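Local coordinates for putative phosphinothricin n-acetyltransferase (Acinetobacter baylyi, PDB 2JLM), which probably transfers the acetyl group of acetyl-CoA to the amino group of L-methionine sulfone and L-methionine sulfoximine, as a member of the GNAT acetyltransferase family, at residues Asn34-Tyr39 and Arg162-Ala167; Gly75-Gly80 and His94-His99; Lys89-His94 and Val126-Ile131; Leu141-Gly146 and Ala167-Thr172. All coordinates share one frame; numbering follows the deposited sequence.

Contact 1: Asn34-Tyr39 and Arg162-Ala167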
loop_
_atom_site.group_PDB
_atom_site.type_symbol
_atom_site.label_atom_id
_atom_site.label_comp_id
_atom_site.label_asym_id
_atom_site.label_seq_id
_atom_site.Cartn_x
_atom_site.Cartn_y
_atom_site.Cartn_z
ATOM N N ASN D 34 -34.632 11.310 -1.386
ATOM C CA ASN D 34 -35.685 10.719 -2.200
ATOM C C ASN D 34 -35.909 9.214 -2.047
ATOM O O ASN D 34 -36.879 8.684 -2.586
ATOM C CB ASN D 34 -35.478 11.093 -3.673
ATOM C CG ASN D 34 -35.499 12.600 -3.891
ATOM O OD1 ASN D 34 -36.454 13.280 -3.508
ATOM N ND2 ASN D 34 -34.438 13.130 -4.496
ATOM N N SER D 35 -35.040 8.528 -1.307
ATOM C CA SER D 35 -35.164 7.073 -1.184
ATOM C C SER D 35 -34.844 6.522 0.200
ATOM O O SER D 35 -34.385 7.247 1.094
ATOM C CB SER D 35 -34.276 6.375 -2.215
ATOM O OG SER D 35 -32.917 6.409 -1.808
ATOM N N THR D 36 -35.085 5.222 0.355
ATOM C CA THR D 36 -34.749 4.511 1.586
ATOM C C THR D 36 -33.363 3.881 1.484
ATOM O O THR D 36 -33.022 2.988 2.256
ATOM C CB THR D 36 -35.778 3.399 1.900
ATOM O OG1 THR D 36 -35.843 2.469 0.812
ATOM C CG2 THR D 36 -37.156 3.989 2.122
ATOM N N ALA D 37 -32.571 4.358 0.526
ATOM C CA ALA D 37 -31.304 3.719 0.162
ATOM C C ALA D 37 -30.157 4.118 1.076
ATOM O O ALA D 37 -29.145 3.417 1.172
ATOM N N LEU D 38 -30.308 5.258 1.731
ATOM C CA LEU D 38 -29.364 5.664 2.758
ATOM C C LEU D 38 -30.210 6.016 3.968
ATOM O O LEU D 38 -31.318 6.542 3.823
ATOM C CB LEU D 38 -28.539 6.865 2.296
ATOM C CG LEU D 38 -27.063 6.869 2.698
ATOM C CD1 LEU D 38 -26.390 8.163 2.255
ATOM C CD2 LEU D 38 -26.896 6.654 4.196
ATOM N N TYR D 39 -29.718 5.709 5.160
ATOM C CA TYR D 39 -30.556 5.896 6.336
ATOM C C TYR D 39 -30.317 7.225 7.056
ATOM O O TYR D 39 -30.485 7.322 8.270
ATOM C CB TYR D 39 -30.485 4.680 7.270
ATOM C CG TYR D 39 -31.478 3.589 6.900
ATOM C CD1 TYR D 39 -32.181 2.893 7.877
ATOM C CD2 TYR D 39 -31.732 3.276 5.571
ATOM C CE1 TYR D 39 -33.099 1.895 7.535
ATOM C CE2 TYR D 39 -32.647 2.287 5.221
ATOM C CZ TYR D 39 -33.327 1.600 6.206
ATOM O OH TYR D 39 -34.238 0.614 5.863
ATOM N N ARG D 162 -42.640 6.085 8.353
ATOM C CA ARG D 162 -43.024 4.675 8.387
ATOM C C ARG D 162 -41.885 3.711 8.713
ATOM O O ARG D 162 -40.714 3.982 8.430
ATOM C CB ARG D 162 -43.732 4.252 7.086
ATOM C CG ARG D 162 -42.855 4.217 5.849
ATOM C CD ARG D 162 -43.651 3.812 4.603
ATOM N NE ARG D 162 -42.754 3.401 3.521
ATOM C CZ ARG D 162 -42.367 4.197 2.531
ATOM N NH1 ARG D 162 -42.812 5.446 2.472
ATOM N NH2 ARG D 162 -41.544 3.739 1.594
ATOM N N TRP D 163 -42.252 2.587 9.323
ATOM C CA TRP D 163 -41.313 1.529 9.649
ATOM C C TRP D 163 -40.821 0.843 8.385
ATOM O O TRP D 163 -41.606 0.540 7.482
ATOM C CB TRP D 163 -41.969 0.504 10.588
ATOM C CG TRP D 163 -42.387 1.110 11.888
ATOM C CD1 TRP D 163 -43.656 1.208 12.372
ATOM C CD2 TRP D 163 -41.537 1.739 12.856
ATOM N NE1 TRP D 163 -43.652 1.847 13.587
ATOM C CE2 TRP D 163 -42.363 2.186 13.909
ATOM C CE3 TRP D 163 -40.152 1.953 12.943
ATOM C CZ2 TRP D 163 -41.854 2.835 15.047
ATOM C CZ3 TRP D 163 -39.642 2.610 14.066
ATOM C CH2 TRP D 163 -40.493 3.040 15.104
ATOM N N LEU D 164 -39.521 0.589 8.329
ATOM C CA LEU D 164 -38.919 -0.094 7.189
ATOM C C LEU D 164 -38.282 -1.385 7.643
ATOM O O LEU D 164 -37.764 -1.474 8.756
ATOM C CB LEU D 164 -37.843 0.783 6.555
ATOM C CG LEU D 164 -38.292 2.199 6.217
ATOM C CD1 LEU D 164 -37.084 3.065 5.865
ATOM C CD2 LEU D 164 -39.327 2.160 5.087
ATOM N N ASP D 165 -38.311 -2.376 6.762
ATOM C CA ASP D 165 -37.670 -3.650 7.005
ATOM C C ASP D 165 -36.291 -3.595 6.361
ATOM O O ASP D 165 -36.159 -3.173 5.219
ATOM C CB ASP D 165 -38.504 -4.777 6.389
ATOM C CG ASP D 165 -39.861 -4.926 7.061
ATOM O OD1 ASP D 165 -40.730 -5.638 6.506
ATOM O OD2 ASP D 165 -40.055 -4.339 8.151
ATOM N N ALA D 166 -35.266 -3.990 7.106
ATOM C CA ALA D 166 -33.908 -4.024 6.584
ATOM C C ALA D 166 -33.532 -5.460 6.223
ATOM O O ALA D 166 -33.316 -6.288 7.102
ATOM C CB ALA D 166 -32.946 -3.474 7.607
ATOM N N ALA D 167 -33.475 -5.763 4.929
ATOM C CA ALA D 167 -33.121 -7.109 4.498
ATOM C C ALA D 167 -31.614 -7.204 4.358
ATOM O O ALA D 167 -30.966 -6.244 3.934
ATOM C CB ALA D 167 -33.795 -7.447 3.182
#

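Contact 2: Gly75-Gly80 and His94-His99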
loop_
_atom_site.group_PDB
_atom_site.type_symbol
_atom_site.label_atom_id
_atom_site.label_comp_id
_atom_site.label_asym_id
_atom_site.label_seq_id
_atom_site.Cartn_x
_atom_site.Cartn_y
_atom_site.Cartn_z
ATOM N N GLY D 75 -21.831 7.090 -11.206
ATOM C CA GLY D 75 -22.175 6.375 -9.997
ATOM C C GLY D 75 -20.932 5.727 -9.444
ATOM O O GLY D 75 -19.896 5.692 -10.114
ATOM N N PHE D 76 -21.029 5.223 -8.221
ATOM C CA PHE D 76 -19.881 4.626 -7.547
ATOM C C PHE D 76 -20.281 3.468 -6.632
ATOM O O PHE D 76 -21.445 3.311 -6.265
ATOM C CB PHE D 76 -19.106 5.692 -6.762
ATOM C CG PHE D 76 -19.852 6.242 -5.585
ATOM C CD1 PHE D 76 -19.609 5.765 -4.308
ATOM C CD2 PHE D 76 -20.807 7.236 -5.754
ATOM C CE1 PHE D 76 -20.304 6.270 -3.215
ATOM C CE2 PHE D 76 -21.503 7.743 -4.668
ATOM C CZ PHE D 76 -21.252 7.257 -3.399
ATOM N N ALA D 77 -19.313 2.634 -6.289
ATOM C CA ALA D 77 -19.559 1.549 -5.359
ATOM C C ALA D 77 -18.420 1.557 -4.367
ATOM O O ALA D 77 -17.329 2.031 -4.673
ATOM C CB ALA D 77 -19.630 0.217 -6.078
ATOM N N SER D 78 -18.671 1.045 -3.173
ATOM C CA SER D 78 -17.664 1.088 -2.135
ATOM C C SER D 78 -18.028 0.080 -1.052
ATOM O O SER D 78 -19.116 -0.493 -1.078
ATOM C CB SER D 78 -17.603 2.498 -1.555
ATOM O OG SER D 78 -16.515 2.639 -0.655
ATOM N N TRP D 79 -17.113 -0.156 -0.116
ATOM C CA TRP D 79 -17.462 -0.898 1.095
ATOM C C TRP D 79 -16.826 -0.288 2.334
ATOM O O TRP D 79 -15.950 0.562 2.242
ATOM C CB TRP D 79 -17.143 -2.395 0.982
ATOM C CG TRP D 79 -15.694 -2.749 1.029
ATOM C CD1 TRP D 79 -14.817 -2.482 2.042
ATOM C CD2 TRP D 79 -14.952 -3.471 0.037
ATOM N NE1 TRP D 79 -13.576 -2.971 1.735
ATOM C CE2 TRP D 79 -13.630 -3.584 0.510
ATOM C CE3 TRP D 79 -15.272 -4.019 -1.206
ATOM C CZ2 TRP D 79 -12.633 -4.224 -0.217
ATOM C CZ3 TRP D 79 -14.281 -4.652 -1.926
ATOM C CH2 TRP D 79 -12.975 -4.748 -1.430
ATOM N N GLY D 80 -17.312 -0.710 3.492
ATOM C CA GLY D 80 -16.784 -0.287 4.766
ATOM C C GLY D 80 -16.962 -1.420 5.757
ATOM O O GLY D 80 -17.338 -2.539 5.394
ATOM N N HIS D 94 -21.029 -3.362 1.621
ATOM C CA HIS D 94 -20.856 -2.563 0.415
ATOM C C HIS D 94 -22.083 -1.724 0.137
ATOM O O HIS D 94 -23.186 -2.013 0.615
ATOM C CB HIS D 94 -20.655 -3.475 -0.789
ATOM C CG HIS D 94 -21.858 -4.309 -1.106
ATOM N ND1 HIS D 94 -22.771 -3.965 -2.078
ATOM C CD2 HIS D 94 -22.316 -5.455 -0.546
ATOM C CE1 HIS D 94 -23.731 -4.870 -2.120
ATOM N NE2 HIS D 94 -23.479 -5.786 -1.203
ATOM N N SER D 95 -21.889 -0.699 -0.676
ATOM C CA SER D 95 -22.998 0.097 -1.162
ATOM C C SER D 95 -22.702 0.563 -2.579
ATOM O O SER D 95 -21.545 0.643 -2.996
ATOM C CB SER D 95 -23.268 1.276 -0.227
ATOM O OG SER D 95 -22.056 1.905 0.158
ATOM N N VAL D 96 -23.758 0.836 -3.327
ATOM C CA VAL D 96 -23.625 1.285 -4.698
ATOM C C VAL D 96 -24.711 2.317 -4.985
ATOM O O VAL D 96 -25.889 2.082 -4.722
ATOM C CB VAL D 96 -23.682 0.098 -5.679
ATOM C CG1 VAL D 96 -24.889 -0.784 -5.395
ATOM C CG2 VAL D 96 -23.684 0.591 -7.135
ATOM N N TYR D 97 -24.304 3.479 -5.480
ATOM C CA TYR D 97 -25.247 4.551 -5.791
ATOM C C TYR D 97 -25.123 4.968 -7.242
ATOM O O TYR D 97 -24.023 5.209 -7.734
ATOM C CB TYR D 97 -25.004 5.757 -4.891
ATOM C CG TYR D 97 -25.093 5.438 -3.422
ATOM C CD1 TYR D 97 -23.958 5.100 -2.705
ATOM C CD2 TYR D 97 -26.315 5.475 -2.747
ATOM C CE1 TYR D 97 -24.022 4.803 -1.358
ATOM C CE2 TYR D 97 -26.387 5.175 -1.388
ATOM C CZ TYR D 97 -25.231 4.839 -0.702
ATOM O OH TYR D 97 -25.264 4.544 0.644
ATOM N N ILE D 98 -26.253 5.043 -7.928
ATOM C CA ILE D 98 -26.253 5.453 -9.320
ATOM C C ILE D 98 -26.857 6.826 -9.444
ATOM O O ILE D 98 -27.864 7.126 -8.797
ATOM C CB ILE D 98 -27.038 4.487 -10.216
ATOM C CG1 ILE D 98 -26.426 3.092 -10.131
ATOM C CG2 ILE D 98 -26.993 4.971 -11.655
ATOM C CD1 ILE D 98 -24.895 3.115 -10.110
ATOM N N HIS D 99 -26.235 7.662 -10.273
ATOM C CA HIS D 99 -26.713 9.021 -10.498
ATOM C C HIS D 99 -28.150 8.987 -11.018
ATOM O O HIS D 99 -28.514 8.080 -11.765
ATOM C CB HIS D 99 -25.806 9.741 -11.484
ATOM C CG HIS D 99 -26.254 11.129 -11.801
ATOM N ND1 HIS D 99 -27.348 11.396 -12.595
ATOM C CD2 HIS D 99 -25.755 12.333 -11.426
ATOM C CE1 HIS D 99 -27.509 12.704 -12.694
ATOM N NE2 HIS D 99 -26.552 13.293 -11.996
#

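Contact 3: Lys89-His94 and Val126-Ile131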
loop_
_atom_site.group_PDB
_atom_site.type_symbol
_atom_site.label_atom_id
_atom_site.label_comp_id
_atom_site.label_asym_id
_atom_site.label_seq_id
_atom_site.Cartn_x
_atom_site.Cartn_y
_atom_site.Cartn_z
ATOM N N LYS D 89 -13.259 -9.132 10.795
ATOM C CA LYS D 89 -12.238 -8.639 9.856
ATOM C C LYS D 89 -12.433 -9.042 8.389
ATOM O O LYS D 89 -12.009 -8.324 7.481
ATOM C CB LYS D 89 -10.842 -9.068 10.314
ATOM C CG LYS D 89 -10.681 -10.570 10.446
ATOM C CD LYS D 89 -9.449 -10.918 11.253
ATOM C CE LYS D 89 -8.189 -10.818 10.423
ATOM N NZ LYS D 89 -7.014 -11.322 11.191
ATOM N N TYR D 90 -13.068 -10.184 8.149
ATOM C CA TYR D 90 -13.196 -10.680 6.781
ATOM C C TYR D 90 -14.554 -10.362 6.165
ATOM O O TYR D 90 -14.892 -10.862 5.093
ATOM C CB TYR D 90 -12.924 -12.179 6.720
ATOM C CG TYR D 90 -11.527 -12.564 7.143
ATOM C CD1 TYR D 90 -10.418 -12.170 6.400
ATOM C CD2 TYR D 90 -11.317 -13.323 8.290
ATOM C CE1 TYR D 90 -9.130 -12.523 6.797
ATOM C CE2 TYR D 90 -10.049 -13.686 8.688
ATOM C CZ TYR D 90 -8.960 -13.283 7.941
ATOM O OH TYR D 90 -7.703 -13.654 8.349
ATOM N N THR D 91 -15.317 -9.504 6.834
ATOM C CA THR D 91 -16.645 -9.145 6.353
ATOM C C THR D 91 -16.689 -7.659 6.082
ATOM O O THR D 91 -16.287 -6.850 6.921
ATOM C CB THR D 91 -17.724 -9.512 7.400
ATOM O OG1 THR D 91 -17.642 -10.911 7.682
ATOM C CG2 THR D 91 -19.127 -9.191 6.902
ATOM N N VAL D 92 -17.158 -7.293 4.898
ATOM C CA VAL D 92 -17.352 -5.883 4.598
ATOM C C VAL D 92 -18.808 -5.675 4.231
ATOM O O VAL D 92 -19.505 -6.620 3.860
ATOM C CB VAL D 92 -16.442 -5.417 3.447
ATOM C CG1 VAL D 92 -14.984 -5.706 3.785
ATOM C CG2 VAL D 92 -16.815 -6.119 2.149
ATOM N N GLU D 93 -19.273 -4.443 4.368
ATOM C CA GLU D 93 -20.591 -4.084 3.898
ATOM C C GLU D 93 -20.403 -3.087 2.757
ATOM O O GLU D 93 -19.692 -2.105 2.903
ATOM C CB GLU D 93 -21.421 -3.471 5.019
ATOM C CG GLU D 93 -22.711 -2.856 4.516
ATOM C CD GLU D 93 -23.613 -2.384 5.646
ATOM O OE1 GLU D 93 -23.292 -2.673 6.821
ATOM O OE2 GLU D 93 -24.642 -1.731 5.356
ATOM N N HIS D 94 -21.029 -3.362 1.621
ATOM C CA HIS D 94 -20.856 -2.563 0.415
ATOM C C HIS D 94 -22.083 -1.724 0.137
ATOM O O HIS D 94 -23.186 -2.013 0.615
ATOM C CB HIS D 94 -20.655 -3.475 -0.789
ATOM C CG HIS D 94 -21.858 -4.309 -1.106
ATOM N ND1 HIS D 94 -22.771 -3.965 -2.078
ATOM C CD2 HIS D 94 -22.316 -5.455 -0.546
ATOM C CE1 HIS D 94 -23.731 -4.870 -2.120
ATOM N NE2 HIS D 94 -23.479 -5.786 -1.203
ATOM N N VAL D 126 -16.799 -12.375 3.219
ATOM C CA VAL D 126 -18.223 -12.113 3.068
ATOM C C VAL D 126 -18.495 -10.640 2.747
ATOM O O VAL D 126 -17.982 -9.745 3.410
ATOM C CB VAL D 126 -19.009 -12.473 4.356
ATOM C CG1 VAL D 126 -20.424 -11.974 4.252
ATOM C CG2 VAL D 126 -18.998 -13.982 4.610
ATOM N N MET D 127 -19.309 -10.394 1.729
ATOM C CA MET D 127 -19.826 -9.054 1.480
ATOM C C MET D 127 -21.283 -9.012 1.899
ATOM O O MET D 127 -22.073 -9.851 1.473
ATOM C CB MET D 127 -19.731 -8.716 -0.006
ATOM C CG MET D 127 -18.312 -8.732 -0.553
ATOM S SD MET D 127 -18.314 -8.405 -2.324
ATOM C CE MET D 127 -19.052 -6.785 -2.390
ATOM N N VAL D 128 -21.645 -8.048 2.734
ATOM C CA VAL D 128 -23.042 -7.906 3.146
ATOM C C VAL D 128 -23.653 -6.663 2.554
ATOM O O VAL D 128 -23.106 -5.566 2.689
ATOM C CB VAL D 128 -23.169 -7.764 4.657
ATOM C CG1 VAL D 128 -24.634 -7.492 5.047
ATOM C CG2 VAL D 128 -22.623 -9.004 5.349
ATOM N N GLY D 129 -24.796 -6.830 1.904
ATOM C CA GLY D 129 -25.602 -5.688 1.508
ATOM C C GLY D 129 -26.847 -5.547 2.374
ATOM O O GLY D 129 -27.551 -6.515 2.653
ATOM N N CYS D 130 -27.123 -4.329 2.806
ATOM C CA CYS D 130 -28.311 -4.067 3.589
ATOM C C CYS D 130 -29.322 -3.257 2.767
ATOM O O CYS D 130 -29.074 -2.108 2.430
ATOM C CB CYS D 130 -27.938 -3.326 4.872
ATOM S SG CYS D 130 -29.337 -3.036 5.962
ATOM N N ILE D 131 -30.462 -3.873 2.460
ATOM C CA ILE D 131 -31.432 -3.342 1.486
ATOM C C ILE D 131 -32.838 -3.242 2.094
ATOM O O ILE D 131 -33.287 -4.163 2.785
ATOM C CB ILE D 131 -31.521 -4.293 0.285
ATOM C CG1 ILE D 131 -30.127 -4.530 -0.309
ATOM C CG2 ILE D 131 -32.484 -3.765 -0.761
ATOM C CD1 ILE D 131 -30.014 -5.800 -1.130
HETATM O O HOH W 1 -25.242 -2.385 2.479
#

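Contact 4: Leu141-Gly146 and Ala167-Thr172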
loop_
_atom_site.group_PDB
_atom_site.type_symbol
_atom_site.label_atom_id
_atom_site.label_comp_id
_atom_site.label_asym_id
_atom_site.label_seq_id
_atom_site.Cartn_x
_atom_site.Cartn_y
_atom_site.Cartn_z
ATOM N N LEU D 141 -31.015 -7.610 -8.262
ATOM C CA LEU D 141 -29.646 -7.382 -8.694
ATOM C C LEU D 141 -28.676 -8.190 -7.831
ATOM O O LEU D 141 -27.763 -8.824 -8.339
ATOM C CB LEU D 141 -29.303 -5.897 -8.601
ATOM C CG LEU D 141 -27.809 -5.581 -8.663
ATOM C CD1 LEU D 141 -27.394 -5.305 -10.091
ATOM C CD2 LEU D 141 -27.480 -4.397 -7.780
ATOM N N HIS D 142 -28.877 -8.169 -6.520
ATOM C CA HIS D 142 -28.005 -8.923 -5.624
ATOM C C HIS D 142 -28.132 -10.428 -5.841
ATOM O O HIS D 142 -27.137 -11.169 -5.831
ATOM C CB HIS D 142 -28.286 -8.550 -4.170
ATOM C CG HIS D 142 -27.802 -7.183 -3.802
ATOM N ND1 HIS D 142 -26.645 -6.972 -3.078
ATOM C CD2 HIS D 142 -28.310 -5.956 -4.060
ATOM C CE1 HIS D 142 -26.469 -5.674 -2.904
ATOM N NE2 HIS D 142 -27.467 -5.034 -3.492
ATOM N N GLN D 143 -29.355 -10.889 -6.062
ATOM C CA GLN D 143 -29.541 -12.300 -6.363
ATOM C C GLN D 143 -28.824 -12.710 -7.646
ATOM O O GLN D 143 -28.187 -13.772 -7.712
ATOM C CB GLN D 143 -31.022 -12.646 -6.396
ATOM C CG GLN D 143 -31.624 -12.588 -5.009
ATOM C CD GLN D 143 -33.132 -12.660 -4.979
ATOM O OE1 GLN D 143 -33.800 -12.626 -6.019
ATOM N NE2 GLN D 143 -33.684 -12.751 -3.771
ATOM N N LYS D 144 -28.888 -11.859 -8.660
ATOM C CA LYS D 144 -28.272 -12.233 -9.930
ATOM C C LYS D 144 -26.755 -12.294 -9.813
ATOM O O LYS D 144 -26.094 -12.966 -10.594
ATOM C CB LYS D 144 -28.732 -11.317 -11.080
ATOM C CG LYS D 144 -30.168 -11.642 -11.535
ATOM C CD LYS D 144 -30.466 -11.136 -12.947
ATOM N N LEU D 145 -26.206 -11.601 -8.820
ATOM C CA LEU D 145 -24.771 -11.642 -8.579
ATOM C C LEU D 145 -24.404 -12.762 -7.607
ATOM O O LEU D 145 -23.242 -12.931 -7.261
ATOM C CB LEU D 145 -24.293 -10.303 -8.030
ATOM C CG LEU D 145 -24.338 -9.145 -9.031
ATOM C CD1 LEU D 145 -24.312 -7.813 -8.314
ATOM C CD2 LEU D 145 -23.194 -9.242 -10.019
ATOM N N GLY D 146 -25.405 -13.503 -7.137
ATOM C CA GLY D 146 -25.141 -14.660 -6.299
ATOM C C GLY D 146 -25.262 -14.393 -4.807
ATOM O O GLY D 146 -24.931 -15.253 -3.994
ATOM N N ALA D 167 -33.475 -5.763 4.929
ATOM C CA ALA D 167 -33.121 -7.109 4.498
ATOM C C ALA D 167 -31.614 -7.204 4.358
ATOM O O ALA D 167 -30.966 -6.244 3.934
ATOM C CB ALA D 167 -33.795 -7.447 3.182
ATOM N N PHE D 168 -31.055 -8.351 4.733
ATOM C CA PHE D 168 -29.620 -8.556 4.602
ATOM C C PHE D 168 -29.321 -9.591 3.555
ATOM O O PHE D 168 -29.876 -10.688 3.563
ATOM C CB PHE D 168 -28.992 -8.938 5.942
ATOM C CG PHE D 168 -29.002 -7.822 6.937
ATOM C CD1 PHE D 168 -30.108 -7.611 7.745
ATOM C CD2 PHE D 168 -27.928 -6.957 7.036
ATOM C CE1 PHE D 168 -30.130 -6.569 8.651
ATOM C CE2 PHE D 168 -27.944 -5.908 7.940
ATOM C CZ PHE D 168 -29.044 -5.718 8.751
ATOM N N TYR D 169 -28.451 -9.223 2.630
ATOM C CA TYR D 169 -27.990 -10.154 1.615
ATOM C C TYR D 169 -26.470 -10.296 1.736
ATOM O O TYR D 169 -25.748 -9.320 1.982
ATOM C CB TYR D 169 -28.433 -9.689 0.215
ATOM C CG TYR D 169 -29.918 -9.916 -0.008
ATOM C CD1 TYR D 169 -30.857 -9.043 0.516
ATOM C CD2 TYR D 169 -30.379 -11.037 -0.695
ATOM C CE1 TYR D 169 -32.226 -9.260 0.344
ATOM C CE2 TYR D 169 -31.742 -11.262 -0.876
ATOM C CZ TYR D 169 -32.657 -10.367 -0.355
ATOM O OH TYR D 169 -34.008 -10.581 -0.521
ATOM N N GLN D 170 -25.980 -11.515 1.588
ATOM C CA GLN D 170 -24.550 -11.737 1.734
ATOM C C GLN D 170 -24.018 -12.581 0.592
ATOM O O GLN D 170 -24.724 -13.432 0.029
ATOM C CB GLN D 170 -24.250 -12.433 3.066
ATOM C CG GLN D 170 -24.476 -13.961 3.010
ATOM C CD GLN D 170 -24.097 -14.636 4.298
ATOM O OE1 GLN D 170 -24.886 -14.685 5.245
ATOM N NE2 GLN D 170 -22.877 -15.158 4.350
ATOM N N LEU D 171 -22.759 -12.341 0.250
ATOM C CA LEU D 171 -22.082 -13.137 -0.754
ATOM C C LEU D 171 -20.835 -13.712 -0.099
ATOM O O LEU D 171 -19.997 -12.963 0.405
ATOM C CB LEU D 171 -21.698 -12.251 -1.937
ATOM C CG LEU D 171 -20.744 -12.850 -2.970
ATOM C CD1 LEU D 171 -21.469 -13.920 -3.777
ATOM C CD2 LEU D 171 -20.192 -11.756 -3.878
ATOM N N THR D 172 -20.707 -15.033 -0.101
ATOM C CA THR D 172 -19.540 -15.668 0.512
ATOM C C THR D 172 -18.496 -16.029 -0.541
ATOM O O THR D 172 -18.791 -16.691 -1.526
ATOM C CB THR D 172 -19.931 -16.906 1.350
ATOM O OG1 THR D 172 -20.997 -16.557 2.239
ATOM C CG2 THR D 172 -18.742 -17.397 2.178
HETATM O O HOH W 2 -23.228 -16.445 -1.287
#

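Contact 1: Asn34-Tyr39 and Arg162-Ala167
Thr36, in an irregular loop, and Leu164, on a strand, mark the nearest approach of the two backbones, their CA atoms 8.4 Å apart, and no hydrogen bond joins the segments. Side chains bridge the gap. The Leu164 side chain leaves its strand toward the loop, and with CG anti to the carbonyl carbon (chi1 -52°) both methyls touch Thr36: CG2 of Thr36 sits 3.9 Å from Leu164 CD1 and only slightly farther from CD2. The Tyr39 ring approaches the same leucine from three residues farther along the loop, sliding past it in the opposite direction. Tyr39 OH rests 3.7 Å from Leu164 CB and Tyr39 CZ 4.0 Å from Leu164 CD1, so the polar tip of the tyrosine meets hydrocarbon here. The same ring also stacks on Tyr88 of the second subunit. The hydroxyl of Thr36 turns to Asp132 instead, hydrogen-bonding its OD2. The loop itself is shaped by an ST turn, in which Ala37 N donates to Ser35 OG at 3.1 Å. The contact thus sets the loop leaving helix 17-34 against strand 162-172, beside strand 148-159.

Contact 2: Gly75-Gly80 and His94-His99
His94 faces Trp79 in a non-hydrogen-bonded antiparallel pair, the two CA atoms 3.8 Å apart; the CB atoms touch, and then the imidazole and indole lead off in different directions. One residue on, Ser95 clasps Ser78 with two backbone hydrogen bonds, the shorter being Ser95 N to Ser78 O at 2.8 Å. The Ser78 hydroxyl serves other partners, Pro62 O and Lys56. Val96 comes next, opposite Ala77 on the face that also carries His94 and Trp79. Val96 CB meets Ala77 CB at 4.1 Å, while Val96 CG2, anti to the backbone N, lies near Phe76 O. Tyr97 then makes the second doubly bonded pair: Tyr97 N donates to Phe76 O and Tyr97 O accepts from Phe76 N, both at 3.0 Å. On the opposite face of the sheet, shared with Ser78 and Ser95, the rings of Phe76 and Tyr97 run side by side, pointing the same way, with planes inclined by 36°. Phe76 CZ comes within 3.5 Å of Tyr97 CD1, and helix 17-34 packs on both rings through Leu28. Ile98 pairs with Gly75 without hydrogen bonds, and Gly75 CA lies just 3.1 Å from Tyr97 O; His99 continues the pairing with a backbone bond to Leu74. This is the regular antiparallel hairpin of strands 73-81 and 91-98 at the centre of the GNAT fold, its second strand leading toward the turn before helix 107-121 where family members bind the CoA pyrophosphate.

Contact 3: Lys89-His94 and Val126-Ile131
Glu93 reaches Cys130 because its chain is fully extended: CG is anti to the backbone N (chi1 170°) and the next torsion is also anti (chi2 174°), so Glu93 CG passes 3.3 Å from Val128 O and Glu93 OE2 ends 3.7 Å from Cys130 CB. Met127 does the reverse, bending at chi3 (60°) to lay its CE against His94 CG. The His94 imidazole, crossing that methionine at about a right angle, puts its NE2 3.4 Å from Gly129 CA. On the face of Thr91 and Glu93, Thr91 CG2 packs on Val128 CG2. Backbone bonds alternate in parallel fashion: Val126 N to Tyr90 O, Val92 N to Val126 O, Val128 N to Val92 O at 2.8 Å, then His94 N to Val128 O at a longer 3.2 Å. Beyond it a water takes over, accepting from Cys130 N at 2.7 Å and donating to His94 O and Glu93 OE2. That carboxylate also forms a salt bridge with Arg83 of the second subunit. Strands 91-98 and 126-132, joined by helix 107-121 in a beta-alpha-beta crossover, thus pair at one end and part at the other, consistent with the splay that receives acetyl-CoA in GNAT enzymes.

Contact 4: Leu141-Gly146 and Ala167-Thr172
Gln143 meets Tyr169 across the gap between the last turn of helix 136-144 and strand 162-172. With CG anti to its own carbonyl carbon and the chain extended beyond, the glutamine carries its amide out to the far end of the tyrosine ring, where Gln143 NE2 lies 3.8 Å from Tyr169 CE2. The amide and ring planes stand 62° apart, and the two side chains approach without hydrogen bonding. At Leu145 the helix is finishing: Leu145 N still reaches back to Leu141 O at 3.2 Å, and Leu145 O lies 4.0 Å from Leu171 CD1. The Leu145 side chain packs on Met112 and Asn113 of helix 107-121, which also meets Leu171 through Ile116. Gly146 then turns the chain with a positive phi of 97°, its N bonding to Gln143 O at 2.9 Å in a Schellman motif. This turn presents Gly146 O to the strand, where Leu171, with CG anti to the backbone N (chi1 169°), brings its CD1 to 3.7 Å from Gly146 O. A water accepts from Thr172 N at 3.1 Å and makes a long, weak bond to Gly146 O. With no direct hydrogen bond between the segments, the helix end is held to the strand by van der Waals contact and one tenuous water bridge, a join that owes little to polar pairing.

Contacts 2 and 3 form the core: they share His94 and use strand 91-98 from its two edges, antiparallel on one and parallel on the other, so backbone hydrogen bonds dominate both. Contacts 1 and 4 lie farther out, where a loop and a helix end rest on successive parts of strand 162-172, and neither has a direct hydrogen bond across its segments. That strand neighbours 126-132, tying contact 3 to both of them through the probable bond Ala167 N to Ile131 O. Contact 1 also meets contact 2, with Leu38 packing on Tyr97. The second subunit reaches contacts 1, 3 and 4, while contact 2 lies away from it.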